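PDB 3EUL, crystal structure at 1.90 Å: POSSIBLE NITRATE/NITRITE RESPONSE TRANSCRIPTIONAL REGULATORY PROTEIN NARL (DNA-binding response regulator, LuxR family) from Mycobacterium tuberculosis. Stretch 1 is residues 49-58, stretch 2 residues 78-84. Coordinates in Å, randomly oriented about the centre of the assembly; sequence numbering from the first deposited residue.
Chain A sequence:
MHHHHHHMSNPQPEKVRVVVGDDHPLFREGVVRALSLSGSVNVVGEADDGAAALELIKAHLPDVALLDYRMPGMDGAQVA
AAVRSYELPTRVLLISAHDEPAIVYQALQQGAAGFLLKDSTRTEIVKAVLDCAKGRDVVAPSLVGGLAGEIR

Stretch 1, residues 49-58: DGAAALELIK
Stretch 2, residues 78-84: QVAAAVR

Two helical segments of one chain, 50-58 and 78-84, run in the same general direction: their N-to-C axes differ by 28° (signed crossing angle -28°) and approach to 10.0 Å. Phi/psi average about -65/-40 in 50-58 and -61/-46 in 78-84, and bonds from N of residue i+4 to O of residue i, such as L54 N to G50 O at 2.9 Å and R84 N to A80 O at 3.1 Å, confirm regular α-helix. The register is set by L54 and V79, whose CA atoms lie 6.0 Å apart. No hydrogen bond crosses the interface; 250 Å² is buried between the stretches, and the side-chain contacts across it are apolar.

D49, extended at -147/162 with chi1 70° (p) and chi2 92°, is the N-cap. Its OD1 accepts weak bonds from A51 N and A52 N, both 3.4 Å, meeting amides that have no partner in a preceding helical turn. G50 has no side chain and touches the other helix through its backbone: G50 O lies 3.5 Å from V79 CG2. The same oxygen accepts from L54 N at 2.9 Å, so this approach is a packing contact beside an intact helical bond. An ideal CB on G50 would lie 3.7 Å from V79 CG2.

The CA-to-CB bond of A53 points toward stretch 2, yet A53 CB stays 4.9 Å from V79 CG2, its nearest atom there. L54 (chi1 t, chi2 p) reaches three residues: CD1 lies 4.2 Å from V79 CG1 and 3.9 Å from V83 CG2, while CD2 lies 4.0 Å from A82 CB. Such separations indicate van der Waals packing of apolar groups. E55 (t, p, chi3 31°) is out of reach of stretch 2.

One turn after A53, I57 (m, t) places CD1 3.8 Å from V79 CG1 and CG2 3.9 Å from V83 CG2, spanning two valines one turn apart, both with chi1 t. The CA-to-CB bond of K58 (m, t, m, t) points sideways; its NZ forms a salt bridge with E55 OE1 at 2.8 Å within stretch 1.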

# COMPACT_ATOMS: atom_id res chain seq x y z
N ASP A 49 3.77 10.70 3.63
CA ASP A 49 2.82 11.46 2.83
C ASP A 49 2.75 10.95 1.40
O ASP A 49 3.62 10.19 0.96
CB ASP A 49 3.12 12.95 2.89
CG ASP A 49 4.36 13.31 2.16
OD1 ASP A 49 4.26 13.66 0.96
OD2 ASP A 49 5.44 13.26 2.79
N GLY A 50 1.68 11.32 0.71
CA GLY A 50 1.37 10.62 -0.53
C GLY A 50 2.35 10.93 -1.65
O GLY A 50 2.60 10.09 -2.50
N ALA A 51 2.85 12.16 -1.69
CA ALA A 51 3.69 12.58 -2.82
C ALA A 51 5.03 11.85 -2.70
O ALA A 51 5.62 11.44 -3.70
CB ALA A 51 3.89 14.09 -2.83
N ALA A 52 5.47 11.67 -1.46
CA ALA A 52 6.67 10.95 -1.15
C ALA A 52 6.51 9.44 -1.46
O ALA A 52 7.45 8.80 -1.92
CB ALA A 52 7.05 11.16 0.36
N ALA A 53 5.35 8.89 -1.14
CA ALA A 53 5.00 7.51 -1.49
C ALA A 53 5.07 7.32 -2.99
O ALA A 53 5.63 6.33 -3.48
CB ALA A 53 3.58 7.20 -0.97
N LEU A 54 4.53 8.25 -3.73
CA LEU A 54 4.58 8.14 -5.19
C LEU A 54 6.03 8.19 -5.73
O LEU A 54 6.40 7.42 -6.64
CB LEU A 54 3.74 9.24 -5.81
CG LEU A 54 3.75 9.28 -7.32
CD1 LEU A 54 3.22 7.99 -7.90
CD2 LEU A 54 2.95 10.47 -7.82
N GLU A 55 6.83 9.07 -5.16
CA GLU A 55 8.21 9.16 -5.57
C GLU A 55 8.98 7.90 -5.24
O GLU A 55 9.80 7.48 -6.05
CB GLU A 55 8.88 10.39 -4.95
CG GLU A 55 10.27 10.64 -5.48
CD GLU A 55 10.34 11.03 -6.97
OE1 GLU A 55 9.40 11.67 -7.53
OE2 GLU A 55 11.39 10.73 -7.59
N LEU A 56 8.73 7.28 -4.07
CA LEU A 56 9.38 6.03 -3.73
C LEU A 56 8.97 4.91 -4.67
O LEU A 56 9.78 4.03 -4.99
CB LEU A 56 9.05 5.60 -2.31
CG LEU A 56 9.73 6.29 -1.13
CD1 LEU A 56 9.08 5.78 0.12
CD2 LEU A 56 11.24 6.03 -1.06
N ILE A 57 7.70 4.93 -5.08
CA ILE A 57 7.20 3.94 -6.03
C ILE A 57 7.93 4.12 -7.37
O ILE A 57 8.36 3.13 -7.98
CB ILE A 57 5.65 4.01 -6.17
CG1 ILE A 57 4.99 3.57 -4.86
CG2 ILE A 57 5.14 3.14 -7.34
CD1 ILE A 57 3.50 3.94 -4.73
N LYS A 58 8.09 5.36 -7.82
CA LYS A 58 8.82 5.59 -9.08
C LYS A 58 10.26 5.09 -9.01
O LYS A 58 10.76 4.53 -9.97
CB LYS A 58 8.80 7.06 -9.50
CG LYS A 58 7.38 7.58 -9.86
CD LYS A 58 7.38 9.00 -10.40
CE LYS A 58 7.98 9.96 -9.40
NZ LYS A 58 8.00 11.37 -9.92
N GLN A 78 -5.43 8.78 -5.22
CA GLN A 78 -4.67 9.64 -6.13
C GLN A 78 -3.33 9.00 -6.49
O GLN A 78 -2.93 9.00 -7.66
CB GLN A 78 -4.45 11.03 -5.55
CG GLN A 78 -5.73 11.73 -5.20
CD GLN A 78 -5.50 13.14 -4.72
OE1 GLN A 78 -5.04 13.35 -3.61
NE2 GLN A 78 -5.84 14.11 -5.56
N VAL A 79 -2.64 8.44 -5.51
CA VAL A 79 -1.41 7.73 -5.82
C VAL A 79 -1.69 6.52 -6.69
O VAL A 79 -0.97 6.32 -7.67
CB VAL A 79 -0.64 7.26 -4.55
CG1 VAL A 79 0.65 6.46 -4.94
CG2 VAL A 79 -0.29 8.41 -3.64
N ALA A 80 -2.71 5.72 -6.35
CA ALA A 80 -3.09 4.56 -7.20
C ALA A 80 -3.37 4.98 -8.66
O ALA A 80 -2.92 4.33 -9.62
CB ALA A 80 -4.26 3.81 -6.62
N ALA A 81 -4.09 6.08 -8.82
CA ALA A 81 -4.39 6.63 -10.16
C ALA A 81 -3.15 6.99 -10.97
O ALA A 81 -3.07 6.72 -12.19
CB ALA A 81 -5.28 7.90 -9.99
N ALA A 82 -2.22 7.68 -10.30
CA ALA A 82 -0.98 8.14 -10.86
C ALA A 82 -0.09 6.97 -11.28
O ALA A 82 0.48 7.00 -12.36
CB ALA A 82 -0.24 9.06 -9.83
N VAL A 83 0.03 5.96 -10.41
CA VAL A 83 0.81 4.74 -10.71
C VAL A 83 0.29 4.02 -11.95
O VAL A 83 1.05 3.72 -12.87
CB VAL A 83 0.88 3.78 -9.46
CG1 VAL A 83 1.56 2.42 -9.82
CG2 VAL A 83 1.65 4.48 -8.32
N ARG A 84 -1.02 3.83 -12.01
CA ARG A 84 -1.66 3.28 -13.20
C ARG A 84 -1.43 4.20 -14.42
O ARG A 84 -1.01 3.73 -15.47
CB ARG A 84 -3.17 3.00 -12.93
CG ARG A 84 -3.93 2.43 -14.15
CD ARG A 84 -5.32 2.01 -13.76
NE ARG A 84 -6.17 3.18 -13.58
CZ ARG A 84 -7.46 3.14 -13.27
NH1 ARG A 84 -8.15 4.28 -13.16
NH2 ARG A 84 -8.07 1.98 -13.08